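Local coordinates for acetylserotonin O-methyltransferase (Homo sapiens, PDB 4A6D), which catalyses the last step of melatonin synthesis, methylating N-acetylserotonin with S-adenosylmethionine as methyl donor, at residues R252-W257 / H264-I269; D259-H264 / Q306-E311; G277-I282 / M319-A324. All blocks are in the same frame, centred on the assembly; numbering follows the deposited sequence. Where two conformers were deposited one is given.

Contact 1 of 3, residues R252-W257 / H264-I269; sequences RVLHDW and HLLERI. With ZN (zinc ion), chain B; SAM (S-adenosylmethionine), chain D.
Val253 and Leu265 meet through single methyls, CG1 of Val253 resting 4.0 Å from CD2 of Leu265, with the two side chains at about a right angle. Here, in the Rossmann-like fold of class I methyltransferases, the loop leaving strand 247-251 is packed against the helix that follows it, 259-272. A second methyl pair, Leu254 CD1 and Leu266 CD2 at 4.3 Å, continues the seam. Both pairs are buried and purely apolar, and Phe237 adjoins Val253 as Val281 of strand 278-283 adjoins Leu254.

While this hydrophobic side faces the helix, Arg252 reaches into the S-adenosylmethionine pocket. Arg252 CB lies 3.8 Å from S-adenosylmethionine O, a carboxylate oxygen, and the next carbon is a little farther off. Bends at chi2 (136°) and chi3 (112°) then carry the chain round that oxygen, so that Arg252 CD comes within 3.2 Å of S-adenosylmethionine O; NE and CZ pass by at longer range. At the tip, Arg252 NH1 donates a hydrogen bond to S-adenosylmethionine O over 3.2 Å, with 159° at the hydrogen. The same Arg252 NH1 is 3.1 Å from S-adenosylmethionine OXT, which lies at the guanidinium edge, near its plane. NH1 is further bonded to Leu160 O, which would steady the group. A leucine here would remove the guanidinium and probably leave the ligand carboxylate without its charged mate and the Leu160 carbonyl without this donor.

The 3-10 turn 254-256 brings in His255, inferred to be the proton donor or acceptor, whose ND1 bonds Glu311 OE2. Far from the cofactor, Glu267 and His271 bind a zinc ion. At the transferable methyl, S-adenosylmethionine CE lies 3.5 Å from OD2 of the substrate-binding Asp256.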
loop_
_atom_site.group_PDB
_atom_site.type_symbol
_atom_site.label_atom_id
_atom_site.label_comp_id
_atom_site.label_asym_id
_atom_site.label_seq_id
_atom_site.Cartn_x
_atom_site.Cartn_y
_atom_site.Cartn_z
ATOM N N ARG A 252 19.356 13.579 6.614
ATOM C CA ARG A 252 18.605 13.232 5.405
ATOM C C ARG A 252 18.973 14.112 4.209
ATOM O O ARG A 252 18.113 14.524 3.430
ATOM C CB ARG A 252 17.089 13.208 5.663
ATOM C CG ARG A 252 16.620 12.071 6.573
ATOM C CD ARG A 252 15.630 12.650 7.537
ATOM N NE ARG A 252 14.284 12.152 7.319
ATOM C CZ ARG A 252 13.175 12.761 7.729
ATOM N NH1 ARG A 252 13.238 13.948 8.314
ATOM N NH2 ARG A 252 11.990 12.197 7.530
ATOM N N VAL A 253 20.258 14.405 4.069
ATOM C CA VAL A 253 20.704 15.187 2.934
ATOM C C VAL A 253 21.400 14.217 1.994
ATOM O O VAL A 253 20.999 14.110 0.862
ATOM C CB VAL A 253 21.607 16.390 3.366
ATOM C CG1 VAL A 253 22.300 17.017 2.163
ATOM C CG2 VAL A 253 20.803 17.428 4.142
ATOM N N LEU A 254 22.406 13.478 2.479
ATOM C CA LEU A 254 23.203 12.547 1.667
ATOM C C LEU A 254 22.382 11.485 0.910
ATOM O O LEU A 254 22.673 11.165 -0.244
ATOM C CB LEU A 254 24.333 11.908 2.533
ATOM C CG LEU A 254 25.449 12.849 3.029
ATOM C CD1 LEU A 254 26.540 12.076 3.765
ATOM C CD2 LEU A 254 26.076 13.661 1.875
ATOM N N HIS A 255 21.329 10.983 1.526
ATOM C CA HIS A 255 20.494 9.972 0.870
ATOM C C HIS A 255 19.755 10.472 -0.396
ATOM O O HIS A 255 19.315 9.640 -1.190
ATOM C CB HIS A 255 19.568 9.260 1.886
ATOM C CG HIS A 255 18.362 10.052 2.291
ATOM N ND1 HIS A 255 17.241 9.436 2.824
ATOM C CD2 HIS A 255 18.124 11.382 2.215
ATOM C CE1 HIS A 255 16.362 10.406 3.030
ATOM N NE2 HIS A 255 16.861 11.593 2.705
ATOM N N ASP A 256 19.649 11.816 -0.599
ATOM C CA ASP A 256 18.946 12.388 -1.766
ATOM C C ASP A 256 19.780 12.354 -3.028
ATOM O O ASP A 256 19.249 12.570 -4.124
ATOM C CB ASP A 256 18.568 13.865 -1.517
ATOM C CG ASP A 256 17.622 14.171 -0.364
ATOM O OD1 ASP A 256 16.681 13.369 -0.134
ATOM O OD2 ASP A 256 17.749 15.280 0.232
ATOM N N TRP A 257 21.095 12.155 -2.874
ATOM C CA TRP A 257 22.041 12.269 -3.970
ATOM C C TRP A 257 22.918 11.068 -4.191
ATOM O O TRP A 257 23.177 10.304 -3.269
ATOM C CB TRP A 257 22.953 13.491 -3.725
ATOM C CG TRP A 257 22.275 14.745 -3.233
ATOM C CD1 TRP A 257 22.370 15.293 -1.984
ATOM C CD2 TRP A 257 21.429 15.622 -3.996
ATOM N NE1 TRP A 257 21.658 16.474 -1.929
ATOM C CE2 TRP A 257 21.045 16.682 -3.143
ATOM C CE3 TRP A 257 20.996 15.639 -5.336
ATOM C CZ2 TRP A 257 20.234 17.743 -3.581
ATOM C CZ3 TRP A 257 20.209 16.705 -5.785
ATOM C CH2 TRP A 257 19.835 17.739 -4.912
ATOM N N HIS A 264 31.182 15.901 -3.572
ATOM C CA HIS A 264 31.365 17.337 -3.787
ATOM C C HIS A 264 31.015 18.150 -2.529
ATOM O O HIS A 264 31.830 18.960 -2.080
ATOM C CB HIS A 264 30.579 17.804 -5.028
ATOM C CG HIS A 264 30.635 19.281 -5.288
ATOM N ND1 HIS A 264 29.480 20.023 -5.471
ATOM C CD2 HIS A 264 31.703 20.106 -5.400
ATOM C CE1 HIS A 264 29.879 21.266 -5.673
ATOM N NE2 HIS A 264 31.205 21.365 -5.641
ATOM N N LEU A 265 29.828 17.898 -1.948
ATOM C CA LEU A 265 29.359 18.589 -0.744
ATOM C C LEU A 265 30.281 18.270 0.457
ATOM O O LEU A 265 30.659 19.189 1.187
ATOM C CB LEU A 265 27.880 18.229 -0.423
ATOM C CG LEU A 265 27.349 18.792 0.912
ATOM C CD1 LEU A 265 27.367 20.356 0.929
ATOM C CD2 LEU A 265 25.998 18.253 1.227
ATOM N N LEU A 266 30.656 16.972 0.636
ATOM C CA LEU A 266 31.529 16.582 1.709
ATOM C C LEU A 266 32.879 17.283 1.646
ATOM O O LEU A 266 33.377 17.710 2.688
ATOM C CB LEU A 266 31.676 15.066 1.821
ATOM C CG LEU A 266 30.412 14.279 2.261
ATOM C CD1 LEU A 266 30.687 12.824 2.266
ATOM C CD2 LEU A 266 29.928 14.715 3.623
ATOM N N GLU A 267 33.419 17.465 0.416
ATOM C CA GLU A 267 34.687 18.133 0.129
ATOM C C GLU A 267 34.643 19.614 0.545
ATOM O O GLU A 267 35.553 20.093 1.223
ATOM C CB GLU A 267 35.060 17.979 -1.359
ATOM C CG GLU A 267 35.667 16.630 -1.734
ATOM C CD GLU A 267 37.126 16.363 -1.379
ATOM O OE1 GLU A 267 37.746 17.179 -0.656
ATOM O OE2 GLU A 267 37.655 15.324 -1.840
ATOM N N ARG A 268 33.547 20.306 0.207
ATOM C CA ARG A 268 33.314 21.722 0.543
ATOM C C ARG A 268 33.271 21.917 2.059
ATOM O O ARG A 268 33.904 22.839 2.561
ATOM C CB ARG A 268 32.025 22.214 -0.128
ATOM C CG ARG A 268 32.156 22.219 -1.654
ATOM C CD ARG A 268 31.139 23.068 -2.411
ATOM N NE ARG A 268 30.283 23.839 -1.522
ATOM C CZ ARG A 268 30.415 25.133 -1.282
ATOM N NH1 ARG A 268 31.314 25.851 -1.947
ATOM N NH2 ARG A 268 29.623 25.730 -0.409
ATOM N N ILE A 269 32.561 21.001 2.780
ATOM C CA ILE A 269 32.435 20.992 4.246
ATOM C C ILE A 269 33.797 20.743 4.852
ATOM O O ILE A 269 34.187 21.471 5.757
ATOM C CB ILE A 269 31.417 19.923 4.725
ATOM C CG1 ILE A 269 29.996 20.203 4.158
ATOM C CG2 ILE A 269 31.437 19.788 6.270
ATOM C CD1 ILE A 269 28.977 19.042 4.500
HETATM ZN ZN ZN B . 39.745 17.999 -0.663
HETATM N N SAM D . 17.414 18.044 7.472
HETATM C CA SAM D . 15.936 18.039 7.392
HETATM C C SAM D . 15.200 16.851 8.046
HETATM O O SAM D . 15.788 15.792 8.125
HETATM O OXT SAM D . 14.014 16.920 8.504
HETATM C CB SAM D . 15.581 18.227 5.939
HETATM C CG SAM D . 15.917 17.016 5.061
HETATM S SD SAM D . 15.315 17.364 3.369
HETATM C CE SAM D . 15.332 15.756 2.688
HETATM C "C5'" SAM D . 16.805 17.940 2.492
HETATM C "C4'" SAM D . 16.913 19.439 2.810
HETATM O "O4'" SAM D . 18.006 19.898 2.035
HETATM C "C3'" SAM D . 15.640 20.250 2.351
HETATM O "O3'" SAM D . 15.154 21.097 3.406
HETATM C "C2'" SAM D . 16.169 21.014 1.093
HETATM O "O2'" SAM D . 15.573 22.273 0.780
HETATM C "C1'" SAM D . 17.654 21.182 1.460
HETATM N N9 SAM D . 18.508 21.434 0.280
HETATM C C8 SAM D . 18.481 20.740 -0.927
HETATM N N7 SAM D . 19.377 21.221 -1.736
HETATM C C5 SAM D . 20.009 22.303 -1.131
HETATM C C6 SAM D . 21.012 23.222 -1.492
HETATM N N6 SAM D . 21.626 23.083 -2.692
HETATM N N1 SAM D . 21.425 24.172 -0.579
HETATM C C2 SAM D . 20.820 24.314 0.609
HETATM N N3 SAM D . 19.853 23.459 0.972
HETATM C C4 SAM D . 19.464 22.433 0.189
HETATM O O HOH W 1 41.848 18.528 -1.078
#

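Contact 2 of 3, residues D259-H264 / Q306-E311; sequences DGKCSH and QTEGQE
Asp259 and Gln310 approach with oxygen facing oxygen, OD1 of Asp259 standing 3.7 Å from OE1 of Gln310. The contact sets the first turn of helix 259-272, in the Rossmann-like methyltransferase domain, beside an irregular loop that contains an ST turn and links helices 294-305 and 314-324. The side chains run at about a right angle to one another, yet their flat ends are turned nearly parallel, the carboxylate and amide planes differing by 12°.

Asp259 has CG anti to its carbonyl carbon (chi1 -72°), which brings the carboxylate closer to the loop than its CB direction alone would. Gln310 has CG between its backbone N and carbonyl carbon (chi1 52°) and is extended beyond, which carries the amide out to the aspartate; the same side chain also packs on His58 of the second subunit. No hydrogen bond joins the two oxygens. The carboxylate is instead held from outside the pair: OD1 forms a salt bridge with Arg312, and OD2 accepts from His316 NE2. Gripped at both oxygens, the Asp259 group is probably fixed in its rotation, and the cationic arginine would offset the proximity of the glutamine oxygen.

Farther along, Lys261 lies near Glu308 without forming a salt bridge. The lysine chain is straight in its outer half, and its CE is 4.4 Å from OE1 of Glu308. Lys261 NZ stays 5.1 Å from Glu308 OE1, so any attraction is long-range. The lysine also makes a cation-pi contact with Trp257, while Glu308 touches the same indole.

Gln306, a substrate-binding residue, is buried at the start of the loop. Just after it the ST turn is closed by Gly309 N, which donates to Thr307 OG1 over 3.1 Å.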
loop_
_atom_site.group_PDB
_atom_site.type_symbol
_atom_site.label_atom_id
_atom_site.label_comp_id
_atom_site.label_asym_id
_atom_site.label_seq_id
_atom_site.Cartn_x
_atom_site.Cartn_y
_atom_site.Cartn_z
ATOM N N ASP A 259 26.721 9.281 -5.230
ATOM C CA ASP A 259 28.072 9.422 -4.673
ATOM C C ASP A 259 28.852 10.662 -5.037
ATOM O O ASP A 259 29.423 11.297 -4.146
ATOM C CB ASP A 259 28.901 8.151 -4.889
ATOM C CG ASP A 259 28.459 6.983 -4.024
ATOM O OD1 ASP A 259 27.353 7.056 -3.440
ATOM O OD2 ASP A 259 29.211 5.992 -3.939
ATOM N N GLY A 260 28.893 10.999 -6.325
ATOM C CA GLY A 260 29.632 12.165 -6.838
ATOM C C GLY A 260 29.167 13.495 -6.276
ATOM O O GLY A 260 29.988 14.302 -5.880
ATOM N N LYS A 261 27.847 13.727 -6.229
ATOM C CA LYS A 261 27.215 14.918 -5.639
ATOM C C LYS A 261 27.515 14.935 -4.129
ATOM O O LYS A 261 27.848 15.995 -3.599
ATOM C CB LYS A 261 25.691 14.874 -5.858
ATOM C CG LYS A 261 25.177 15.798 -6.921
ATOM C CD LYS A 261 24.185 16.782 -6.343
ATOM C CE LYS A 261 23.431 17.541 -7.403
ATOM N NZ LYS A 261 22.741 18.733 -6.839
ATOM N N CYS A 262 27.409 13.766 -3.438
ATOM C CA CYS A 262 27.735 13.643 -2.004
ATOM C C CYS A 262 29.160 14.030 -1.779
ATOM O O CYS A 262 29.421 14.843 -0.900
ATOM C CB CYS A 262 27.472 12.230 -1.485
ATOM S SG CYS A 262 25.720 11.817 -1.332
ATOM N N SER A 263 30.090 13.470 -2.590
ATOM C CA SER A 263 31.538 13.738 -2.492
ATOM C C SER A 263 31.842 15.205 -2.625
ATOM O O SER A 263 32.621 15.713 -1.829
ATOM C CB SER A 263 32.337 12.919 -3.499
ATOM O OG SER A 263 32.322 11.548 -3.118
ATOM N N HIS A 264 31.182 15.901 -3.572
ATOM C CA HIS A 264 31.365 17.337 -3.787
ATOM C C HIS A 264 31.015 18.150 -2.529
ATOM O O HIS A 264 31.830 18.960 -2.080
ATOM C CB HIS A 264 30.579 17.804 -5.028
ATOM C CG HIS A 264 30.635 19.281 -5.288
ATOM N ND1 HIS A 264 29.480 20.023 -5.471
ATOM C CD2 HIS A 264 31.703 20.106 -5.400
ATOM C CE1 HIS A 264 29.879 21.266 -5.673
ATOM N NE2 HIS A 264 31.205 21.365 -5.641
ATOM N N GLN A 306 11.982 8.354 -6.042
ATOM C CA GLN A 306 11.824 9.795 -5.865
ATOM C C GLN A 306 13.060 10.706 -6.065
ATOM O O GLN A 306 13.005 11.595 -6.905
ATOM C CB GLN A 306 11.108 10.092 -4.538
ATOM C CG GLN A 306 9.593 9.922 -4.639
ATOM C CD GLN A 306 8.897 10.346 -3.375
ATOM O OE1 GLN A 306 8.629 11.529 -3.129
ATOM N NE2 GLN A 306 8.574 9.383 -2.555
ATOM N N THR A 307 14.130 10.527 -5.289
ATOM C CA THR A 307 15.328 11.340 -5.380
ATOM C C THR A 307 16.327 10.813 -6.443
ATOM O O THR A 307 15.933 10.176 -7.415
ATOM C CB THR A 307 15.981 11.432 -4.009
ATOM O OG1 THR A 307 16.566 10.168 -3.709
ATOM C CG2 THR A 307 15.020 11.900 -2.908
ATOM N N GLU A 308 17.635 11.101 -6.230
ATOM C CA GLU A 308 18.764 10.682 -7.074
ATOM C C GLU A 308 19.694 9.773 -6.269
ATOM O O GLU A 308 20.699 9.289 -6.797
ATOM C CB GLU A 308 19.549 11.906 -7.539
ATOM C CG GLU A 308 18.938 12.640 -8.720
ATOM C CD GLU A 308 19.574 13.983 -9.040
ATOM O OE1 GLU A 308 20.609 14.335 -8.420
ATOM O OE2 GLU A 308 19.021 14.695 -9.911
ATOM N N GLY A 309 19.309 9.497 -5.026
ATOM C CA GLY A 309 20.116 8.705 -4.109
ATOM C C GLY A 309 19.672 7.302 -3.770
ATOM O O GLY A 309 19.044 6.608 -4.562
ATOM N N GLN A 310 20.038 6.881 -2.568
ATOM C CA GLN A 310 19.860 5.536 -2.028
ATOM C C GLN A 310 20.166 5.627 -0.556
ATOM O O GLN A 310 20.750 6.625 -0.102
ATOM C CB GLN A 310 20.919 4.586 -2.676
ATOM C CG GLN A 310 22.362 5.119 -2.561
ATOM C CD GLN A 310 23.485 4.319 -3.195
ATOM O OE1 GLN A 310 24.350 4.880 -3.909
ATOM N NE2 GLN A 310 23.612 3.051 -2.814
ATOM N N GLU A 311 19.818 4.579 0.186
ATOM C CA GLU A 311 20.245 4.468 1.575
ATOM C C GLU A 311 21.615 3.765 1.524
ATOM O O GLU A 311 21.949 3.142 0.510
ATOM C CB GLU A 311 19.205 3.748 2.459
ATOM C CG GLU A 311 17.880 4.510 2.588
ATOM C CD GLU A 311 17.903 5.941 3.098
ATOM O OE1 GLU A 311 18.785 6.284 3.921
ATOM O OE2 GLU A 311 17.035 6.729 2.661
#

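Contact 3 of 3, residues G277-I282 / M319-A324; sequences GGILVI and MLLSSA. With ZN (zinc ion), chain C.
With CG1 of Ile279 anti to its backbone N (chi1 -176°), the CG2 methyl takes the crowded position between N and carbonyl carbon, where it meets Leu321; the leucine, in turn, has CG anti to its carbonyl carbon (chi1 -71°) and sends both methyls to the strand. The closest approach is between Ile279 CG2 and Leu321 CD2, 3.7 Å. At the far end of the isoleucine, Ile279 CD1 also reaches Leu321 CD2, at 4.1 Å, so that one leucine methyl is touched by both the branch and the tip of Ile279. The two side chains cross obliquely.

The other branch of the leucine serves the next residue on the same side of the strand: Leu321 CD1 lies 4.3 Å from Val281 CG2. Leu321 thus spans two strand residues, one methyl to each.

This is helix-on-sheet packing in the Rossmann-like fold of the methyltransferase domain. Strand 278-283 lies between parallel 247-251 and antiparallel 339-344 in the seven-stranded sheet, and helix 314-324 packs on one of its faces. In keeping with strand alternation, Ile279 and Val281 point toward the helix while Leu280 points away and packs on Leu177. Leu266 of helix 259-272, Phe326 and Ile341 also pack against Leu321, all of its strand contacts being buried.

Met319 and Ser323, on the side of the helix turned from the sheet, are exposed. Met319 was deposited in two conformers and touches a crystal neighbour; its SD approaches a zinc ion in one conformer, a doubtful ligation. Along the helix backbone, Ser323 N donates to Met319 O at 2.9 Å.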
loop_
_atom_site.group_PDB
_atom_site.type_symbol
_atom_site.label_atom_id
_atom_site.label_comp_id
_atom_site.label_asym_id
_atom_site.label_seq_id
_atom_site.Cartn_x
_atom_site.Cartn_y
_atom_site.Cartn_z
ATOM N N GLY A 277 37.113 19.978 14.073
ATOM C CA GLY A 277 35.795 20.154 13.479
ATOM C C GLY A 277 35.117 18.817 13.219
ATOM O O GLY A 277 35.793 17.801 13.013
ATOM N N GLY A 278 33.790 18.815 13.252
ATOM C CA GLY A 278 33.031 17.595 13.048
ATOM C C GLY A 278 31.948 17.670 11.992
ATOM O O GLY A 278 31.441 18.744 11.651
ATOM N N ILE A 279 31.561 16.493 11.514
ATOM C CA ILE A 279 30.459 16.303 10.585
ATOM C C ILE A 279 29.555 15.225 11.181
ATOM O O ILE A 279 30.026 14.132 11.484
ATOM C CB ILE A 279 30.886 16.046 9.120
ATOM C CG1 ILE A 279 29.636 15.960 8.205
ATOM C CG2 ILE A 279 31.828 14.819 8.996
ATOM C CD1 ILE A 279 29.868 16.080 6.861
ATOM N N LEU A 280 28.289 15.586 11.442
ATOM C CA LEU A 280 27.304 14.692 12.013
ATOM C C LEU A 280 26.326 14.340 10.925
ATOM O O LEU A 280 25.575 15.204 10.477
ATOM C CB LEU A 280 26.582 15.304 13.231
ATOM C CG LEU A 280 25.533 14.371 13.914
ATOM C CD1 LEU A 280 26.192 13.159 14.557
ATOM C CD2 LEU A 280 24.723 15.110 14.936
ATOM N N VAL A 281 26.385 13.088 10.461
ATOM C CA VAL A 281 25.546 12.542 9.398
ATOM C C VAL A 281 24.437 11.746 10.061
ATOM O O VAL A 281 24.722 10.868 10.881
ATOM C CB VAL A 281 26.357 11.716 8.362
ATOM C CG1 VAL A 281 25.426 10.982 7.381
ATOM C CG2 VAL A 281 27.374 12.607 7.622
ATOM N N ILE A 282 23.178 12.122 9.780
ATOM C CA ILE A 282 22.019 11.458 10.376
ATOM C C ILE A 282 21.214 10.831 9.268
ATOM O O ILE A 282 20.604 11.536 8.477
ATOM C CB ILE A 282 21.164 12.376 11.288
ATOM C CG1 ILE A 282 22.000 12.854 12.487
ATOM C CG2 ILE A 282 19.861 11.627 11.747
ATOM C CD1 ILE A 282 21.478 14.024 13.163
ATOM N N MET A 319 33.558 5.248 3.304
ATOM C CA MET A 319 34.362 5.516 2.112
ATOM C C MET A 319 34.158 6.978 1.714
ATOM O O MET A 319 35.161 7.675 1.534
ATOM C CB MET A 319 34.045 4.549 0.952
ATOM C CG MET A 319 34.259 3.088 1.317
ATOM S SD MET A 319 35.276 2.111 0.178
ATOM C CE MET A 319 34.115 0.732 -0.196
ATOM N N LEU A 320 32.877 7.462 1.651
ATOM C CA LEU A 320 32.521 8.842 1.307
ATOM C C LEU A 320 33.182 9.867 2.206
ATOM O O LEU A 320 33.848 10.766 1.689
ATOM C CB LEU A 320 30.989 9.058 1.224
ATOM C CG LEU A 320 30.258 8.434 0.025
ATOM C CD1 LEU A 320 28.744 8.541 0.183
ATOM C CD2 LEU A 320 30.638 9.104 -1.281
ATOM N N LEU A 321 33.033 9.718 3.539
ATOM C CA LEU A 321 33.632 10.650 4.503
ATOM C C LEU A 321 35.153 10.580 4.523
ATOM O O LEU A 321 35.812 11.615 4.609
ATOM C CB LEU A 321 33.056 10.463 5.915
ATOM C CG LEU A 321 31.606 10.931 6.076
ATOM C CD1 LEU A 321 30.982 10.342 7.313
ATOM C CD2 LEU A 321 31.519 12.440 6.122
ATOM N N SER A 322 35.712 9.371 4.405
ATOM C CA SER A 322 37.163 9.214 4.387
ATOM C C SER A 322 37.795 9.861 3.135
ATOM O O SER A 322 38.863 10.425 3.240
ATOM C CB SER A 322 37.536 7.739 4.484
ATOM O OG SER A 322 38.927 7.621 4.704
ATOM N N SER A 323 37.131 9.783 1.957
ATOM C CA SER A 323 37.661 10.343 0.708
ATOM C C SER A 323 37.669 11.865 0.723
ATOM O O SER A 323 38.525 12.470 0.081
ATOM C CB SER A 323 36.850 9.854 -0.488
ATOM O OG SER A 323 37.463 8.708 -1.053
ATOM N N ALA A 324 36.663 12.468 1.397
ATOM C CA ALA A 324 36.500 13.901 1.551
ATOM C C ALA A 324 37.593 14.460 2.475
ATOM O O ALA A 324 37.870 15.652 2.406
ATOM C CB ALA A 324 35.119 14.216 2.099
HETATM ZN ZN ZN C . 37.028 3.236 0.806
#

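From the N terminus, the loop 252-257 comes first, and contact 1 closes a short excursion by folding it back on 264-269 of the helix that follows. Contact 2 begins at 259-264, sharing His264 with contact 1, and crosses it; its second segment, 306-311, comes after strand 278-283. Contact 3 opens at 277-282 once contact 1 has closed, and ends at 319-324, so it too crosses contact 2. A backbone bond from Glu308 N to Asp256 O ties the active-site turn to the 306-311 loop, and Arg252 N bonds Ile282 O. Helix 259-272 is common to contacts 1 and 2, while contact 3 brings helix 314-324 onto the central sheet.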